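Local coordinates for pyruvate formate-lyase 2 (Archaeoglobus fulgidus, PDB 2F3O), which is of unknown function but belongs to the glycyl radical enzymes, relatives of pyruvate formate-lyase and glycerol dehydratase, and is probably a lyase, at residues D4-L9 against D360-R365; E62-T67 against F256-Q261; D302-L307 against Y353-V358; I309-I314 against R365-H370. All coordinates share one frame; numbering follows the deposited sequence.

Contact 1 of 4, residues D4-L9 against D360-R365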
loop_
_atom_site.group_PDB
_atom_site.type_symbol
_atom_site.label_atom_id
_atom_site.label_comp_id
_atom_site.label_asym_id
_atom_site.label_seq_id
_atom_site.Cartn_x
_atom_site.Cartn_y
_atom_site.Cartn_z
ATOM N N ASP A 4 61.202 10.175 7.774
ATOM C CA ASP A 4 60.039 9.287 7.454
ATOM C C ASP A 4 58.924 10.010 6.664
ATOM O O ASP A 4 58.935 11.243 6.517
ATOM C CB ASP A 4 59.503 8.596 8.725
ATOM C CG ASP A 4 58.479 9.444 9.492
ATOM O OD1 ASP A 4 58.753 10.629 9.784
ATOM O OD2 ASP A 4 57.394 8.914 9.822
ATOM N N ARG A 5 57.964 9.228 6.172
ATOM C CA ARG A 5 56.996 9.693 5.174
ATOM C C ARG A 5 55.929 10.648 5.709
ATOM O O ARG A 5 55.526 11.592 5.025
ATOM C CB ARG A 5 56.326 8.491 4.509
ATOM C CG ARG A 5 55.493 8.844 3.307
ATOM C CD ARG A 5 54.506 7.760 3.040
ATOM N NE ARG A 5 55.163 6.468 3.038
ATOM C CZ ARG A 5 55.673 5.894 1.956
ATOM N NH1 ARG A 5 55.594 6.491 0.773
ATOM N NH2 ARG A 5 56.255 4.712 2.063
ATOM N N ILE A 6 55.483 10.399 6.933
ATOM C CA ILE A 6 54.456 11.212 7.579
ATOM C C ILE A 6 54.877 12.674 7.709
ATOM O O ILE A 6 54.091 13.575 7.429
ATOM C CB ILE A 6 54.088 10.606 8.948
ATOM C CG1 ILE A 6 53.348 9.289 8.730
ATOM C CG2 ILE A 6 53.262 11.557 9.798
ATOM C CD1 ILE A 6 52.931 8.636 9.986
ATOM N N GLU A 7 56.142 12.889 8.063
ATOM C CA GLU A 7 56.711 14.226 8.216
ATOM C C GLU A 7 56.640 15.080 6.943
ATOM O O GLU A 7 56.410 16.293 7.014
ATOM C CB GLU A 7 58.169 14.115 8.668
ATOM C CG GLU A 7 58.527 14.989 9.862
ATOM C CD GLU A 7 58.043 14.381 11.171
ATOM O OE1 GLU A 7 57.874 15.127 12.164
ATOM O OE2 GLU A 7 57.822 13.145 11.198
ATOM N N LYS A 8 56.830 14.441 5.789
ATOM C CA LYS A 8 56.757 15.131 4.503
ATOM C C LYS A 8 55.314 15.472 4.148
ATOM O O LYS A 8 55.038 16.507 3.535
ATOM C CB LYS A 8 57.379 14.280 3.393
ATOM C CG LYS A 8 58.725 13.669 3.750
ATOM C CD LYS A 8 59.200 12.767 2.631
ATOM C CE LYS A 8 59.906 11.538 3.171
ATOM N NZ LYS A 8 59.532 10.328 2.374
ATOM N N LEU A 9 54.401 14.595 4.554
ATOM C CA LEU A 9 52.979 14.762 4.283
ATOM C C LEU A 9 52.300 15.810 5.181
ATOM O O LEU A 9 51.420 16.546 4.720
ATOM C CB LEU A 9 52.283 13.415 4.423
ATOM C CG LEU A 9 52.463 12.419 3.289
ATOM C CD1 LEU A 9 52.133 11.030 3.779
ATOM C CD2 LEU A 9 51.560 12.822 2.161
ATOM N N ASP A 360 46.731 9.914 17.244
ATOM C CA ASP A 360 47.530 10.500 18.321
ATOM C C ASP A 360 48.757 11.232 17.776
ATOM O O ASP A 360 49.124 12.316 18.267
ATOM C CB ASP A 360 47.975 9.411 19.315
ATOM C CG ASP A 360 48.369 9.981 20.696
ATOM O OD1 ASP A 360 48.201 11.213 20.926
ATOM O OD2 ASP A 360 48.826 9.182 21.562
ATOM N N ARG A 361 49.378 10.629 16.764
ATOM C CA ARG A 361 50.575 11.174 16.155
ATOM C C ARG A 361 50.258 12.458 15.393
ATOM O O ARG A 361 50.968 13.452 15.523
ATOM C CB ARG A 361 51.215 10.136 15.221
ATOM C CG ARG A 361 52.138 10.721 14.129
ATOM C CD ARG A 361 53.507 11.173 14.667
ATOM N NE ARG A 361 54.460 11.485 13.598
ATOM C CZ ARG A 361 55.146 10.570 12.904
ATOM N NH1 ARG A 361 54.987 9.265 13.154
ATOM N NH2 ARG A 361 55.994 10.962 11.949
ATOM N N LEU A 362 49.175 12.433 14.623
ATOM C CA LEU A 362 48.904 13.493 13.670
ATOM C C LEU A 362 48.424 14.770 14.312
ATOM O O LEU A 362 48.859 15.839 13.915
ATOM C CB LEU A 362 47.902 13.039 12.612
ATOM C CG LEU A 362 48.461 12.710 11.223
ATOM C CD1 LEU A 362 49.934 12.415 11.265
ATOM C CD2 LEU A 362 47.713 11.566 10.552
ATOM N N ARG A 363 47.535 14.656 15.293
ATOM C CA ARG A 363 46.920 15.808 15.968
ATOM C C ARG A 363 46.462 16.943 15.070
ATOM O O ARG A 363 46.644 18.104 15.421
ATOM C CB ARG A 363 47.841 16.363 17.042
ATOM C CG ARG A 363 48.365 15.285 17.898
ATOM C CD ARG A 363 48.783 15.767 19.238
ATOM N NE ARG A 363 48.839 14.647 20.168
ATOM C CZ ARG A 363 49.201 14.763 21.439
ATOM N NH1 ARG A 363 49.538 15.951 21.917
ATOM N NH2 ARG A 363 49.189 13.704 22.235
ATOM N N LEU A 364 45.889 16.601 13.916
ATOM C CA LEU A 364 45.385 17.592 12.975
ATOM C C LEU A 364 43.908 17.837 13.233
ATOM O O LEU A 364 43.276 17.063 13.961
ATOM C CB LEU A 364 45.577 17.099 11.553
ATOM C CG LEU A 364 47.020 16.798 11.177
ATOM C CD1 LEU A 364 47.064 16.005 9.884
ATOM C CD2 LEU A 364 47.808 18.100 11.046
ATOM N N ARG A 365 43.346 18.881 12.621
ATOM C CA ARG A 365 41.932 19.212 12.826
ATOM C C ARG A 365 40.977 18.157 12.273
ATOM O O ARG A 365 39.815 18.092 12.680
ATOM C CB ARG A 365 41.580 20.588 12.243
ATOM C CG ARG A 365 41.709 20.697 10.735
ATOM C CD ARG A 365 41.146 22.020 10.165
ATOM N NE ARG A 365 39.760 21.932 9.679
ATOM C CZ ARG A 365 39.395 21.464 8.483
ATOM N NH1 ARG A 365 40.299 20.999 7.635
ATOM N NH2 ARG A 365 38.117 21.436 8.133
#
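Arg361 meets Asp4 and Glu7 in a three-residue salt-bridge network. It joins the N-terminal helix 5-11 to the last turn of helix 350-362 at the protein surface. One nitrogen does all the bridging. Arg361 NH2 lies 2.9 Å from Glu7 OE2 and 3.3 Å from Asp4 OD2. The Asp4 bond is nearly straight, at 166°, and uses the syn lone pair of OD2 close to the guanidinium plane. The Glu7 bond is more bent, at 133°, and OE2 is met on its syn side but somewhat out of the carboxylate plane. Arg361 CG is anti to the backbone N (chi1 158°), and the chain bends at chi2. Two acids around one arginine would probably stabilise its positive charge.

Beneath the charges lies an apolar layer. Ile6 CG2 sits over one guanidinium face, offset toward the rim. The same methyl reaches Leu362 CD1 at 3.7 Å. Ile6 also packs on Phe301 and Asp302 of helix 297-310, and Leu362 on Trp308 of that helix.

Further out, Arg363, the first residue past the helix, has positive phi. Its side chain turns back side-on to Asp360: NE donates to the carbonyl O of Asp360, and Arg363 NH2 bonds Asp360 OD1 at 3.0 Å.

Contact 2 of 4, residues E62-T67 against F256-Q261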
loop_
_atom_site.group_PDB
_atom_site.type_symbol
_atom_site.label_atom_id
_atom_site.label_comp_id
_atom_site.label_asym_id
_atom_site.label_seq_id
_atom_site.Cartn_x
_atom_site.Cartn_y
_atom_site.Cartn_z
ATOM N N GLU A 62 52.890 10.458 -1.516
ATOM C CA GLU A 62 51.569 9.870 -1.273
ATOM C C GLU A 62 51.417 8.425 -1.707
ATOM O O GLU A 62 51.980 8.004 -2.709
ATOM C CB GLU A 62 50.464 10.715 -1.902
ATOM C CG GLU A 62 49.839 11.676 -0.903
ATOM C CD GLU A 62 48.734 12.540 -1.484
ATOM O OE1 GLU A 62 48.138 13.310 -0.698
ATOM O OE2 GLU A 62 48.466 12.458 -2.707
ATOM N N LEU A 63 50.638 7.687 -0.929
ATOM C CA LEU A 63 50.272 6.314 -1.208
ATOM C C LEU A 63 48.793 6.235 -1.524
ATOM O O LEU A 63 48.332 5.288 -2.169
ATOM C CB LEU A 63 50.543 5.446 0.005
ATOM C CG LEU A 63 52.009 5.261 0.373
ATOM C CD1 LEU A 63 52.129 4.115 1.360
ATOM C CD2 LEU A 63 52.841 4.993 -0.865
ATOM N N ILE A 64 48.048 7.220 -1.033
ATOM C CA ILE A 64 46.622 7.334 -1.302
ATOM C C ILE A 64 46.396 8.681 -1.991
ATOM O O ILE A 64 46.799 9.734 -1.478
ATOM C CB ILE A 64 45.749 7.127 -0.020
ATOM C CG1 ILE A 64 45.328 5.671 0.119
ATOM C CG2 ILE A 64 44.447 7.868 -0.115
ATOM C CD1 ILE A 64 46.359 4.768 0.665
ATOM N N VAL A 65 45.813 8.634 -3.186
ATOM C CA VAL A 65 45.680 9.829 -4.023
ATOM C C VAL A 65 44.227 10.225 -4.234
ATOM O O VAL A 65 43.309 9.422 -4.052
ATOM C CB VAL A 65 46.384 9.662 -5.406
ATOM C CG1 VAL A 65 47.817 9.283 -5.209
ATOM C CG2 VAL A 65 45.695 8.608 -6.245
ATOM N N GLY A 66 44.023 11.468 -4.639
ATOM C CA GLY A 66 42.675 11.997 -4.751
ATOM C C GLY A 66 42.503 13.309 -4.016
ATOM O O GLY A 66 41.893 13.361 -2.953
ATOM N N THR A 67 43.048 14.377 -4.579
ATOM C CA THR A 67 42.848 15.681 -4.001
ATOM C C THR A 67 41.363 16.013 -4.029
ATOM O O THR A 67 40.644 15.615 -4.949
ATOM C CB THR A 67 43.667 16.786 -4.719
ATOM O OG1 THR A 67 43.400 16.772 -6.125
ATOM C CG2 THR A 67 45.136 16.576 -4.501
ATOM N N PHE A 256 40.267 2.612 -2.584
ATOM C CA PHE A 256 38.840 2.571 -2.935
ATOM C C PHE A 256 38.051 3.623 -2.168
ATOM O O PHE A 256 37.544 4.566 -2.783
ATOM C CB PHE A 256 38.244 1.196 -2.649
ATOM C CG PHE A 256 36.856 0.984 -3.196
ATOM C CD1 PHE A 256 35.769 1.715 -2.730
ATOM C CD2 PHE A 256 36.631 -0.008 -4.139
ATOM C CE1 PHE A 256 34.509 1.495 -3.217
ATOM C CE2 PHE A 256 35.357 -0.236 -4.631
ATOM C CZ PHE A 256 34.293 0.519 -4.166
ATOM N N VAL A 257 37.955 3.460 -0.842
ATOM C CA VAL A 257 37.190 4.396 -0.021
ATOM C C VAL A 257 37.583 5.865 -0.234
ATOM O O VAL A 257 36.698 6.699 -0.429
ATOM C CB VAL A 257 37.037 3.988 1.495
ATOM C CG1 VAL A 257 37.842 2.790 1.861
ATOM C CG2 VAL A 257 37.324 5.162 2.442
ATOM N N TRP A 258 38.872 6.183 -0.307
ATOM C CA TRP A 258 39.214 7.587 -0.498
ATOM C C TRP A 258 38.831 8.189 -1.875
ATOM O O TRP A 258 38.469 9.380 -1.972
ATOM C CB TRP A 258 40.666 7.899 -0.111
ATOM C CG TRP A 258 40.923 9.318 -0.339
ATOM C CD1 TRP A 258 41.588 9.868 -1.398
ATOM C CD2 TRP A 258 40.414 10.416 0.431
ATOM N NE1 TRP A 258 41.547 11.234 -1.319
ATOM C CE2 TRP A 258 40.836 11.598 -0.203
ATOM C CE3 TRP A 258 39.661 10.516 1.604
ATOM C CZ2 TRP A 258 40.527 12.863 0.300
ATOM C CZ3 TRP A 258 39.365 11.763 2.102
ATOM C CH2 TRP A 258 39.791 12.918 1.452
ATOM N N LEU A 259 38.877 7.384 -2.934
ATOM C CA LEU A 259 38.440 7.902 -4.219
ATOM C C LEU A 259 36.970 8.292 -4.177
ATOM O O LEU A 259 36.642 9.440 -4.511
ATOM C CB LEU A 259 38.731 6.951 -5.376
ATOM C CG LEU A 259 40.165 7.083 -5.924
ATOM C CD1 LEU A 259 40.528 5.935 -6.888
ATOM C CD2 LEU A 259 40.491 8.449 -6.546
ATOM N N VAL A 260 36.097 7.384 -3.722
ATOM C CA VAL A 260 34.670 7.724 -3.642
ATOM C C VAL A 260 34.401 8.822 -2.603
ATOM O O VAL A 260 33.577 9.706 -2.823
ATOM C CB VAL A 260 33.724 6.476 -3.551
ATOM C CG1 VAL A 260 34.496 5.240 -3.333
ATOM C CG2 VAL A 260 32.625 6.642 -2.502
ATOM N N GLN A 261 35.173 8.820 -1.526
ATOM C CA GLN A 261 35.097 9.889 -0.560
ATOM C C GLN A 261 35.382 11.269 -1.184
ATOM O O GLN A 261 34.613 12.210 -0.967
ATOM C CB GLN A 261 36.022 9.590 0.609
ATOM C CG GLN A 261 35.977 10.602 1.692
ATOM C CD GLN A 261 34.826 10.429 2.633
ATOM O OE1 GLN A 261 34.018 9.503 2.514
ATOM N NE2 GLN A 261 34.746 11.331 3.599
#
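Trp258 and Gly66 form a side-chain to backbone hydrogen bond between helix 250-267 and the irregular loop 62-67. This is an interior helix-loop contact, with every touching residue buried. The tight part is the pyrrole side of the indole. Trp258 NE1 donates to Gly66 O at 2.7 Å, with an N-H...O angle of 150°. The oxygen lies near the ring plane, so the indole meets the loop with its edge. Next to it Val65 O stands 3.2 Å from Trp258 CD1, also near the ring plane. Two successive loop carbonyls therefore line this edge. Trp258 CG is anti to the backbone N (chi1 180°), which carries the start of the indole out toward the loop. Gly66 has positive phi and psi and presents its backbone to the indole.

The rest is looser and has no hydrogen bond between the segments. Ile64 CG2 comes in obliquely and rests 3.7 Å from Trp258 CD1. Leu259 adds one methyl group, with CD2 3.9 Å from Val65 O. The Val65 side chain points away from helix 250-267 and packs on Ile235 and Cys239 of helix 227-241. The looser side is buried too; Leu307 and Lys310 of helix 297-310 also touch the indole.

Neighbouring bonds from the same helix fix the loop further. Gln255 OE1 accepts from Val65 N, and Trp251 NE1 donates to Leu63 O. Helix 250-267 thus contacts four successive loop residues, Leu63 to Gly66. Beyond the bonded nitrogen, Trp258 CZ2 still lies 3.6 Å from Gly66 O.

Contact 3 of 4, residues D302-L307 against Y353-V358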
loop_
_atom_site.group_PDB
_atom_site.type_symbol
_atom_site.label_atom_id
_atom_site.label_comp_id
_atom_site.label_asym_id
_atom_site.label_seq_id
_atom_site.Cartn_x
_atom_site.Cartn_y
_atom_site.Cartn_z
ATOM N N ASP A 302 51.225 3.965 7.425
ATOM C CA ASP A 302 51.454 5.079 6.499
ATOM C C ASP A 302 50.260 5.274 5.585
ATOM O O ASP A 302 49.899 6.410 5.258
ATOM C CB ASP A 302 52.705 4.834 5.638
ATOM C CG ASP A 302 53.986 5.454 6.225
ATOM O OD1 ASP A 302 53.894 6.343 7.114
ATOM O OD2 ASP A 302 55.088 5.049 5.763
ATOM N N ILE A 303 49.666 4.154 5.175
ATOM C CA ILE A 303 48.444 4.138 4.369
ATOM C C ILE A 303 47.282 4.866 5.081
ATOM O O ILE A 303 46.641 5.759 4.512
ATOM C CB ILE A 303 48.059 2.679 4.029
ATOM C CG1 ILE A 303 48.991 2.099 2.960
ATOM C CG2 ILE A 303 46.669 2.583 3.532
ATOM C CD1 ILE A 303 48.838 0.603 2.777
ATOM N N LEU A 304 47.065 4.524 6.347
ATOM C CA LEU A 304 46.024 5.153 7.146
ATOM C C LEU A 304 46.349 6.599 7.417
ATOM O O LEU A 304 45.458 7.444 7.390
ATOM C CB LEU A 304 45.840 4.409 8.457
ATOM C CG LEU A 304 45.336 2.988 8.247
ATOM C CD1 LEU A 304 45.576 2.158 9.484
ATOM C CD2 LEU A 304 43.866 2.988 7.836
ATOM N N ALA A 305 47.628 6.881 7.650
ATOM C CA ALA A 305 48.098 8.250 7.870
ATOM C C ALA A 305 47.773 9.170 6.699
ATOM O O ALA A 305 47.318 10.302 6.901
ATOM C CB ALA A 305 49.594 8.267 8.155
ATOM N N ASN A 306 47.988 8.653 5.490
ATOM C CA ASN A 306 47.703 9.366 4.262
ATOM C C ASN A 306 46.232 9.749 4.120
ATOM O O ASN A 306 45.913 10.866 3.704
ATOM C CB ASN A 306 48.091 8.483 3.096
ATOM C CG ASN A 306 48.405 9.269 1.847
ATOM O OD1 ASN A 306 47.808 10.302 1.539
ATOM N ND2 ASN A 306 49.361 8.777 1.116
ATOM N N LEU A 307 45.354 8.805 4.458
ATOM C CA LEU A 307 43.908 9.028 4.469
ATOM C C LEU A 307 43.514 10.132 5.468
ATOM O O LEU A 307 42.831 11.093 5.093
ATOM C CB LEU A 307 43.207 7.726 4.837
ATOM C CG LEU A 307 41.852 7.306 4.261
ATOM C CD1 LEU A 307 41.255 6.285 5.204
ATOM C CD2 LEU A 307 40.904 8.447 4.107
ATOM N N TYR A 353 43.324 -0.141 17.319
ATOM C CA TYR A 353 44.493 0.409 18.009
ATOM C C TYR A 353 45.351 1.260 17.082
ATOM O O TYR A 353 45.778 2.359 17.446
ATOM C CB TYR A 353 45.346 -0.723 18.575
ATOM C CG TYR A 353 44.768 -1.397 19.791
ATOM C CD1 TYR A 353 44.090 -2.604 19.683
ATOM C CD2 TYR A 353 44.918 -0.836 21.055
ATOM C CE1 TYR A 353 43.564 -3.236 20.805
ATOM C CE2 TYR A 353 44.394 -1.452 22.182
ATOM C CZ TYR A 353 43.715 -2.651 22.055
ATOM O OH TYR A 353 43.190 -3.268 23.181
ATOM N N LEU A 354 45.588 0.725 15.886
ATOM C CA LEU A 354 46.331 1.409 14.840
ATOM C C LEU A 354 45.751 2.769 14.565
ATOM O O LEU A 354 46.468 3.752 14.525
ATOM C CB LEU A 354 46.293 0.612 13.542
ATOM C CG LEU A 354 47.567 -0.129 13.191
ATOM C CD1 LEU A 354 47.589 -0.358 11.688
ATOM C CD2 LEU A 354 48.779 0.676 13.653
ATOM N N MET A 355 44.438 2.816 14.412
ATOM C CA MET A 355 43.775 4.050 14.085
ATOM C C MET A 355 43.862 5.096 15.187
ATOM O O MET A 355 43.890 6.284 14.900
ATOM C CB MET A 355 42.348 3.772 13.648
ATOM C CG MET A 355 42.316 3.269 12.239
ATOM S SD MET A 355 40.786 2.450 11.868
ATOM C CE MET A 355 41.067 1.902 10.194
ATOM N N LEU A 356 43.947 4.641 16.434
ATOM C CA LEU A 356 44.121 5.524 17.576
ATOM C C LEU A 356 45.519 6.128 17.526
ATOM O O LEU A 356 45.695 7.324 17.785
ATOM C CB LEU A 356 43.948 4.734 18.875
ATOM C CG LEU A 356 43.318 5.307 20.148
ATOM C CD1 LEU A 356 43.897 4.554 21.328
ATOM C CD2 LEU A 356 43.493 6.812 20.353
ATOM N N GLU A 357 46.501 5.293 17.186
ATOM C CA GLU A 357 47.905 5.708 17.096
ATOM C C GLU A 357 48.164 6.772 16.055
ATOM O O GLU A 357 48.821 7.758 16.353
ATOM C CB GLU A 357 48.792 4.524 16.768
ATOM C CG GLU A 357 49.396 3.822 17.936
ATOM C CD GLU A 357 50.617 3.041 17.498
ATOM O OE1 GLU A 357 50.555 1.788 17.523
ATOM O OE2 GLU A 357 51.621 3.686 17.085
ATOM N N VAL A 358 47.659 6.561 14.839
ATOM C CA VAL A 358 47.797 7.547 13.770
ATOM C C VAL A 358 47.073 8.840 14.144
ATOM O O VAL A 358 47.578 9.932 13.888
ATOM C CB VAL A 358 47.391 6.987 12.371
ATOM C CG1 VAL A 358 46.230 6.120 12.480
ATOM C CG2 VAL A 358 47.061 8.076 11.391
#
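Helix 350-362 is the crossover helix of a beta-alpha-beta unit that links the adjacent parallel strands 334-338 and 368-373. Its residues Leu354, Met355 and Val358 pack on Leu304 and Ala305 of helix 297-310. The two short helical segments cross at -56°, with their axes 9.8 Å apart at closest approach. All five touching residues are buried, and no hydrogen bond passes between the segments.

Leu304 makes most of the contact from segment 302-307. Its CG lies beside the backbone N, anti to the carbonyl carbon (chi1 -64°). Its two branches then find different partners. CD1 touches Leu354 CD1 at 3.9 Å. CD2 touches Met355 CE at 3.8 Å. Leu304 crosses each of these side chains at about a right angle. Met355 reaches it only with its terminal methyl, at the end of a chain extended beyond CG.

Val358 packs against Ala305, the next residue. Here the backbones come closest, and the CA atoms of Ala305 and Val358 are 5.9 Å apart. The small alanine side chain lets the valine approach the helix backbone. Val358 CG1 faces Leu304 CB more loosely, at 4.4 Å.

Aromatic side chains surround this layer. Phe301 of helix 297-310 touches Leu354 and Val358, and Trp308 touches Met355. Phe250 of helix 250-267 also packs on Leu304, so that a third helix joins the cluster. The interface between the segments is apolar, made mainly of carbon-carbon contacts. At its close end Val358 CG2 rests 3.7 Å from Ala305 CA and 4.1 Å from Ala305 CB.

Contact 4 of 4, residues I309-I314 against R365-H370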
loop_
_atom_site.group_PDB
_atom_site.type_symbol
_atom_site.label_atom_id
_atom_site.label_comp_id
_atom_site.label_asym_id
_atom_site.label_seq_id
_atom_site.Cartn_x
_atom_site.Cartn_y
_atom_site.Cartn_z
ATOM N N ILE A 309 45.322 12.429 6.780
ATOM C CA ILE A 309 45.892 13.706 6.326
ATOM C C ILE A 309 45.123 14.331 5.155
ATOM O O ILE A 309 44.964 15.560 5.087
ATOM C CB ILE A 309 47.425 13.582 6.006
ATOM C CG1 ILE A 309 48.222 13.390 7.292
ATOM C CG2 ILE A 309 47.979 14.822 5.304
ATOM C CD1 ILE A 309 49.692 13.269 7.084
ATOM N N LYS A 310 44.601 13.495 4.264
ATOM C CA LYS A 310 43.888 14.032 3.113
ATOM C C LYS A 310 42.569 14.702 3.453
ATOM O O LYS A 310 42.220 15.677 2.809
ATOM C CB LYS A 310 43.754 13.012 1.982
ATOM C CG LYS A 310 45.069 12.812 1.244
ATOM C CD LYS A 310 44.902 12.222 -0.137
ATOM C CE LYS A 310 44.744 13.320 -1.164
ATOM N NZ LYS A 310 45.412 12.992 -2.450
ATOM N N THR A 311 41.877 14.249 4.501
ATOM C CA THR A 311 40.620 14.901 4.916
ATOM C C THR A 311 40.788 16.333 5.444
ATOM O O THR A 311 39.803 17.011 5.725
ATOM C CB THR A 311 39.841 14.100 5.966
ATOM O OG1 THR A 311 40.405 14.336 7.256
ATOM C CG2 THR A 311 39.872 12.615 5.652
ATOM N N ASN A 312 42.033 16.792 5.564
ATOM C CA ASN A 312 42.329 18.175 5.923
ATOM C C ASN A 312 42.376 19.120 4.731
ATOM O O ASN A 312 42.623 20.309 4.905
ATOM C CB ASN A 312 43.672 18.256 6.624
ATOM C CG ASN A 312 43.627 17.728 8.022
ATOM O OD1 ASN A 312 43.260 18.443 8.951
ATOM N ND2 ASN A 312 44.035 16.471 8.191
ATOM N N GLU A 313 42.164 18.600 3.526
ATOM C CA GLU A 313 42.198 19.430 2.333
ATOM C C GLU A 313 40.996 20.370 2.216
ATOM O O GLU A 313 41.078 21.397 1.541
ATOM C CB GLU A 313 42.383 18.577 1.072
ATOM C CG GLU A 313 43.726 17.871 1.011
ATOM C CD GLU A 313 43.850 16.885 -0.155
ATOM O OE1 GLU A 313 42.918 16.802 -0.979
ATOM O OE2 GLU A 313 44.891 16.195 -0.249
ATOM N N ILE A 314 39.884 20.046 2.872
ATOM C CA ILE A 314 38.752 20.972 2.860
ATOM C C ILE A 314 38.546 21.754 4.140
ATOM O O ILE A 314 38.853 21.329 5.243
ATOM C CB ILE A 314 37.382 20.377 2.384
ATOM C CG1 ILE A 314 36.859 19.309 3.336
ATOM C CG2 ILE A 314 37.469 19.852 0.985
ATOM C CD1 ILE A 314 35.393 19.001 3.124
ATOM N N ARG A 365 43.346 18.881 12.621
ATOM C CA ARG A 365 41.932 19.212 12.826
ATOM C C ARG A 365 40.977 18.157 12.273
ATOM O O ARG A 365 39.815 18.092 12.680
ATOM C CB ARG A 365 41.580 20.588 12.243
ATOM C CG ARG A 365 41.709 20.697 10.735
ATOM C CD ARG A 365 41.146 22.020 10.165
ATOM N NE ARG A 365 39.760 21.932 9.679
ATOM C CZ ARG A 365 39.395 21.464 8.483
ATOM N NH1 ARG A 365 40.299 20.999 7.635
ATOM N NH2 ARG A 365 38.117 21.436 8.133
ATOM N N GLN A 366 41.465 17.327 11.353
ATOM C CA GLN A 366 40.571 16.431 10.659
ATOM C C GLN A 366 41.110 15.080 10.218
ATOM O O GLN A 366 42.153 15.009 9.564
ATOM C CB GLN A 366 40.007 17.078 9.375
ATOM C CG GLN A 366 38.884 18.090 9.518
ATOM C CD GLN A 366 37.586 17.511 10.009
ATOM O OE1 GLN A 366 37.291 16.358 9.774
ATOM N NE2 GLN A 366 36.788 18.328 10.676
ATOM N N PRO A 367 40.552 14.014 10.785
ATOM C CA PRO A 367 39.211 13.528 10.582
ATOM C C PRO A 367 38.587 13.725 11.976
ATOM O O PRO A 367 39.305 13.929 12.964
ATOM C CB PRO A 367 39.402 12.045 10.251
ATOM C CG PRO A 367 40.820 11.758 10.503
ATOM C CD PRO A 367 41.421 12.929 11.248
ATOM N N ASN A 368 37.273 13.728 12.086
ATOM C CA ASN A 368 36.720 13.785 13.407
ATOM C C ASN A 368 36.695 12.375 13.895
ATOM O O ASN A 368 35.847 11.609 13.477
ATOM C CB ASN A 368 35.313 14.355 13.395
ATOM C CG ASN A 368 34.946 14.966 14.720
ATOM O OD1 ASN A 368 35.594 14.708 15.725
ATOM N ND2 ASN A 368 33.914 15.791 14.729
ATOM N N VAL A 369 37.630 12.006 14.756
ATOM C CA VAL A 369 37.666 10.610 15.197
ATOM C C VAL A 369 36.792 10.273 16.411
ATOM O O VAL A 369 36.890 10.881 17.485
ATOM C CB VAL A 369 39.084 10.023 15.187
ATOM C CG1 VAL A 369 40.078 11.119 14.890
ATOM C CG2 VAL A 369 39.388 9.229 16.436
ATOM N N HIS A 370 35.921 9.294 16.202
ATOM C CA HIS A 370 34.898 8.958 17.156
ATOM C C HIS A 370 35.099 7.564 17.665
ATOM O O HIS A 370 35.132 6.611 16.894
ATOM C CB HIS A 370 33.551 9.045 16.489
ATOM C CG HIS A 370 33.171 10.430 16.087
ATOM N ND1 HIS A 370 32.212 10.691 15.138
ATOM C CD2 HIS A 370 33.617 11.634 16.510
ATOM C CE1 HIS A 370 32.071 11.994 14.999
ATOM N NE2 HIS A 370 32.918 12.590 15.817
HETATM O O HOH W 1 43.128 21.432 7.385
#
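Arg365 CG sits between its own backbone N and carbonyl carbon (chi1 65°), 3.3 Å from Asn312 OD1. A bend at chi3 (-95°) then sets NE, and the guanidinium lies beside the turn at the C-terminal end of helix 297-310. This is a type I beta turn from Lys310 to Glu313. Two nitrogens converge on one carbonyl just beyond it. Arg365 NH1 donates to Ile314 O at 2.8 Å, and Arg365 NH2 makes a weak bond to the same oxygen at 3.0 Å. Water 1 adds a bridge: it accepts from Arg365 NH1 at 2.9 Å and donates to Asn312 O at 2.8 Å. Gln366 CG lies over the centre of one guanidinium face, 3.5 Å above the plane.

Gln366 NE2 is bonded to Asn332 OD1, and its side chain is about 7 Å from a bound glycerol. Thr311 OG1 has its partner in Trp308 O and stands 3.5 Å from Gln366 CB. Strand 368-373 begins next, and Asn368 ND2 bonds the O of Gly752, predicted to carry the glycyl radical, which is not present in this structure.

The buried charge of Arg365 is thus met by backbone carbonyls, Gln329 O among them, and a water, whose dipoles would probably stabilise it.

Contact 1 is the surface member of the set; contacts 2, 3 and 4 are buried. Contact 4 lies nearest the chain centre. Helix 297-310 supplies segments to contacts 3 and 4. It also touches both segments of contact 1, and its side chains pack on contact 2. Helix 350-362 serves contacts 1 and 3, and Arg365 belongs to both 1 and 4. The chemistry changes with place. Carboxylates meet an arginine at the surface, apolar side chains fill contact 3, and backbone carbonyls take the N-H groups in contacts 2 and 4. Salt bridges also tie neighbours: Arg5 with Asp302, and Glu62 with Lys310.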